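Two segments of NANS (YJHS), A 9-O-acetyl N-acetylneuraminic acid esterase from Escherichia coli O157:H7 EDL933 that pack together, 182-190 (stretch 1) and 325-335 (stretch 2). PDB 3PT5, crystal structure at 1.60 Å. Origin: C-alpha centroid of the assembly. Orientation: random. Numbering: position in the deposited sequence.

Stretch 1 (182-190) KFLGVCWMQ
Stretch 2, residues 325-335: RFVEAILQFWR

The contact between this strand and helix is pinned by a single hydrogen bond, made by an indole to a backbone carbonyl: Trp-334 NE1 donates to Leu-184 O at 2.8 Å, with an N-H...O angle of 157°. The same tryptophan also receives the side chain of the residue it bonds. Leu-184 CD2 lies over one face of the Trp-334 indole, 4.1 Å from the centroid of the five-membered ring and 25° off its normal, and comes to 3.9 Å from Trp-334 CD1. Leucine in the m,t rotamer (chi1 -70°, chi2 170°) supplies this methyl although its CA-to-CB bond points sideways; Trp-334 points toward the strand with chi1 -73° (m) and chi2 111°. Phe-183 O approaches Trp-334 CZ2 at 3.6 Å, obliquely to the ring.

Residues 182-189 form an extended strand, interrupted in its regular torsions at Leu-184 (phi/psi -94/-18°) and Gly-185 (127/-170°). The latter conformation calls for glycine, because a CB would be jammed against the carbonyl oxygen of Leu-184. Residues 325-335 continue a helix begun earlier in the chain, with regular i to i+4 hydrogen bonds such as Ile-330 N to Phe-326 O (2.9 Å) and Trp-334 N to Ile-330 O (3.1 Å). The N-to-C directions of strand and helix differ by 134°, and their axes approach to 9.7 Å. The register pairs Leu-184 with Ile-330 (CA to CA 7.5 Å) and Cys-187 with Phe-326 (CA to CA 7.8 Å).

Phe-326, Ile-330 and Trp-334, spaced four apart, place their side chains on the helix surface facing the strand. Beyond the indole the contact is apolar and rich in sulfur. Cys-187 (chi1 -64°, m) points toward the helix, its SG 3.8 Å from Phe-326 CD2 and 4.1 Å from Ile-330 CD1; this compact side chain thus touches two successive helical turns. Cys-187 SG sits obliquely to the Phe-326 ring, 4.6 Å from its centroid. Met-189, two residues on and also directed toward the helix, adopts m,t,p (-69°, 175°, 70°) and brings SD to 3.7 Å from Phe-326 CE1, at the ring edge and near its plane. The flat Phe-326 ring (m, -85°; chi2 101°) thus meets both sulfurs, while Ile-330 (m,t; -68°, 164°) reaches Cys-187 SG with its CD1.

Between the two stretches 359 Å² is buried, both sides summed, with Phe-326 (77 Å²), Leu-184 (71 Å²) and Trp-334 (63 Å²) contributing most. Between the two contacting sulfur residues, Trp-188 turns its CA-to-CB bond away from the helix.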

# COMPACT_ATOMS: atom_id res chain seq x y z
N LYS A 182 -0.67 18.96 0.80
CA LYS A 182 -1.85 18.70 1.63
C LYS A 182 -1.96 17.20 1.90
O LYS A 182 -1.83 16.42 0.98
CB LYS A 182 -3.11 19.18 0.92
CG LYS A 182 -3.19 20.72 0.72
CD LYS A 182 -3.09 21.52 2.02
CE LYS A 182 -3.27 23.03 1.76
NZ LYS A 182 -3.07 23.81 3.01
N PHE A 183 -2.19 16.81 3.15
CA PHE A 183 -2.23 15.38 3.53
C PHE A 183 -3.65 14.82 3.43
O PHE A 183 -4.57 15.31 4.10
CB PHE A 183 -1.70 15.20 4.96
CG PHE A 183 -1.41 13.77 5.37
CD1 PHE A 183 -0.61 12.92 4.59
CD2 PHE A 183 -1.95 13.27 6.55
CE1 PHE A 183 -0.34 11.62 5.00
CE2 PHE A 183 -1.69 11.96 6.96
CZ PHE A 183 -0.90 11.13 6.18
N LEU A 184 -3.81 13.74 2.67
CA LEU A 184 -5.14 13.16 2.47
C LEU A 184 -5.42 12.04 3.47
O LEU A 184 -6.58 11.63 3.62
CB LEU A 184 -5.29 12.60 1.06
CG LEU A 184 -5.37 13.55 -0.14
CD1 LEU A 184 -5.27 12.74 -1.43
CD2 LEU A 184 -6.67 14.40 -0.10
N GLY A 185 -4.37 11.51 4.10
CA GLY A 185 -4.54 10.42 5.07
C GLY A 185 -3.67 9.23 4.76
O GLY A 185 -2.75 9.31 3.95
N VAL A 186 -3.94 8.13 5.49
CA VAL A 186 -3.17 6.90 5.40
C VAL A 186 -4.08 5.80 4.86
O VAL A 186 -5.17 5.61 5.36
CB VAL A 186 -2.63 6.46 6.79
CG1 VAL A 186 -1.89 5.12 6.74
CG2 VAL A 186 -1.73 7.56 7.41
N CYS A 187 -3.62 5.10 3.84
CA CYS A 187 -4.24 3.85 3.40
C CYS A 187 -3.46 2.74 4.06
O CYS A 187 -2.30 2.51 3.75
CB CYS A 187 -4.18 3.71 1.87
SG CYS A 187 -5.15 5.01 1.05
N TRP A 188 -4.13 2.04 4.96
CA TRP A 188 -3.52 1.01 5.82
C TRP A 188 -4.17 -0.32 5.49
O TRP A 188 -5.38 -0.42 5.59
CB TRP A 188 -3.86 1.37 7.26
CG TRP A 188 -3.41 0.39 8.28
CD1 TRP A 188 -4.20 -0.50 8.94
CD2 TRP A 188 -2.06 0.17 8.75
NE1 TRP A 188 -3.43 -1.25 9.82
CE2 TRP A 188 -2.12 -0.87 9.70
CE3 TRP A 188 -0.81 0.74 8.43
CZ2 TRP A 188 -0.98 -1.35 10.37
CZ3 TRP A 188 0.33 0.25 9.10
CH2 TRP A 188 0.22 -0.77 10.06
N MET A 189 -3.38 -1.36 5.16
CA MET A 189 -3.93 -2.71 5.05
C MET A 189 -2.97 -3.61 5.76
O MET A 189 -1.88 -3.85 5.27
CB MET A 189 -4.09 -3.19 3.59
CG MET A 189 -5.19 -2.42 2.91
SD MET A 189 -5.42 -2.76 1.18
CE MET A 189 -6.08 -4.41 1.23
N GLN A 190 -3.39 -4.06 6.93
CA GLN A 190 -2.54 -4.87 7.78
C GLN A 190 -3.40 -5.66 8.75
O GLN A 190 -4.48 -5.22 9.15
CB GLN A 190 -1.61 -3.96 8.55
CG GLN A 190 -0.46 -4.67 9.23
CD GLN A 190 -0.84 -5.27 10.56
OE1 GLN A 190 -1.69 -4.73 11.25
NE2 GLN A 190 -0.20 -6.38 10.93
N ARG A 325 -12.58 1.27 -4.22
CA ARG A 325 -13.22 1.42 -2.91
C ARG A 325 -12.43 2.41 -2.05
O ARG A 325 -13.02 3.21 -1.29
CB ARG A 325 -13.39 0.06 -2.24
CG ARG A 325 -14.46 -0.80 -2.87
CD ARG A 325 -15.88 -0.21 -2.60
NE ARG A 325 -16.43 -0.68 -1.32
CZ ARG A 325 -17.47 -0.14 -0.66
NH1 ARG A 325 -18.08 0.95 -1.09
NH2 ARG A 325 -17.88 -0.70 0.47
N PHE A 326 -11.10 2.38 -2.14
CA PHE A 326 -10.32 3.41 -1.44
C PHE A 326 -10.64 4.80 -1.93
O PHE A 326 -10.81 5.69 -1.11
CB PHE A 326 -8.82 3.17 -1.55
CG PHE A 326 -8.30 2.21 -0.52
CD1 PHE A 326 -8.05 0.88 -0.85
CD2 PHE A 326 -8.08 2.64 0.79
CE1 PHE A 326 -7.61 -0.03 0.12
CE2 PHE A 326 -7.63 1.73 1.76
CZ PHE A 326 -7.41 0.40 1.42
N VAL A 327 -10.68 4.98 -3.25
CA VAL A 327 -10.94 6.29 -3.81
C VAL A 327 -12.34 6.78 -3.40
O VAL A 327 -12.51 7.94 -3.04
CB VAL A 327 -10.70 6.33 -5.34
CG1 VAL A 327 -11.19 7.64 -5.96
CG2 VAL A 327 -9.18 6.10 -5.61
N GLU A 328 -13.34 5.90 -3.45
CA GLU A 328 -14.69 6.28 -2.98
C GLU A 328 -14.61 6.78 -1.51
O GLU A 328 -15.23 7.80 -1.15
CB GLU A 328 -15.63 5.08 -3.03
CG GLU A 328 -16.01 4.54 -4.39
CD GLU A 328 -16.62 3.12 -4.28
OE1 GLU A 328 -17.29 2.85 -3.24
OE2 GLU A 328 -16.40 2.28 -5.20
N ALA A 329 -13.89 6.05 -0.66
CA ALA A 329 -13.78 6.42 0.75
C ALA A 329 -13.03 7.72 1.00
O ALA A 329 -13.41 8.52 1.88
CB ALA A 329 -13.19 5.27 1.57
N ILE A 330 -11.96 7.94 0.24
CA ILE A 330 -11.17 9.14 0.40
C ILE A 330 -11.95 10.39 -0.06
O ILE A 330 -12.00 11.38 0.64
CB ILE A 330 -9.86 8.99 -0.41
CG1 ILE A 330 -8.96 7.92 0.22
CG2 ILE A 330 -9.15 10.35 -0.52
CD1 ILE A 330 -7.84 7.46 -0.78
N LEU A 331 -12.62 10.28 -1.20
CA LEU A 331 -13.44 11.38 -1.73
C LEU A 331 -14.58 11.71 -0.79
O LEU A 331 -14.83 12.88 -0.49
CB LEU A 331 -13.98 11.07 -3.13
CG LEU A 331 -12.96 10.91 -4.27
CD1 LEU A 331 -13.69 10.41 -5.52
CD2 LEU A 331 -12.20 12.22 -4.57
N GLN A 332 -15.26 10.68 -0.30
CA GLN A 332 -16.34 10.86 0.65
C GLN A 332 -15.86 11.56 1.92
O GLN A 332 -16.50 12.51 2.38
CB GLN A 332 -17.00 9.55 1.00
CG GLN A 332 -18.22 9.75 1.88
CD GLN A 332 -18.96 8.48 2.15
OE1 GLN A 332 -19.66 8.37 3.16
NE2 GLN A 332 -18.86 7.52 1.24
N PHE A 333 -14.75 11.11 2.49
CA PHE A 333 -14.27 11.70 3.72
C PHE A 333 -14.03 13.19 3.54
O PHE A 333 -14.48 14.02 4.34
CB PHE A 333 -12.98 11.04 4.20
CG PHE A 333 -12.46 11.65 5.45
CD1 PHE A 333 -12.92 11.18 6.69
CD2 PHE A 333 -11.55 12.70 5.42
CE1 PHE A 333 -12.47 11.77 7.86
CE2 PHE A 333 -11.11 13.29 6.60
CZ PHE A 333 -11.57 12.82 7.82
N TRP A 334 -13.32 13.52 2.48
CA TRP A 334 -12.91 14.90 2.25
C TRP A 334 -14.06 15.82 1.84
O TRP A 334 -13.99 17.02 2.10
CB TRP A 334 -11.69 14.95 1.35
CG TRP A 334 -10.49 14.49 2.15
CD1 TRP A 334 -9.78 13.33 1.98
CD2 TRP A 334 -9.92 15.15 3.29
NE1 TRP A 334 -8.77 13.24 2.94
CE2 TRP A 334 -8.86 14.34 3.77
CE3 TRP A 334 -10.22 16.35 3.98
CZ2 TRP A 334 -8.07 14.70 4.88
CZ3 TRP A 334 -9.45 16.70 5.08
CH2 TRP A 334 -8.36 15.89 5.51
N ARG A 335 -15.12 15.24 1.27
CA ARG A 335 -16.33 15.99 0.87
C ARG A 335 -17.35 16.20 1.99
O ARG A 335 -18.22 17.07 1.89
CB ARG A 335 -17.02 15.31 -0.31
CG ARG A 335 -16.39 15.56 -1.67
CD ARG A 335 -16.98 14.62 -2.67
NE ARG A 335 -16.61 14.95 -4.05
CZ ARG A 335 -16.65 14.09 -5.05
NH1 ARG A 335 -17.01 12.82 -4.86
NH2 ARG A 335 -16.28 14.48 -6.26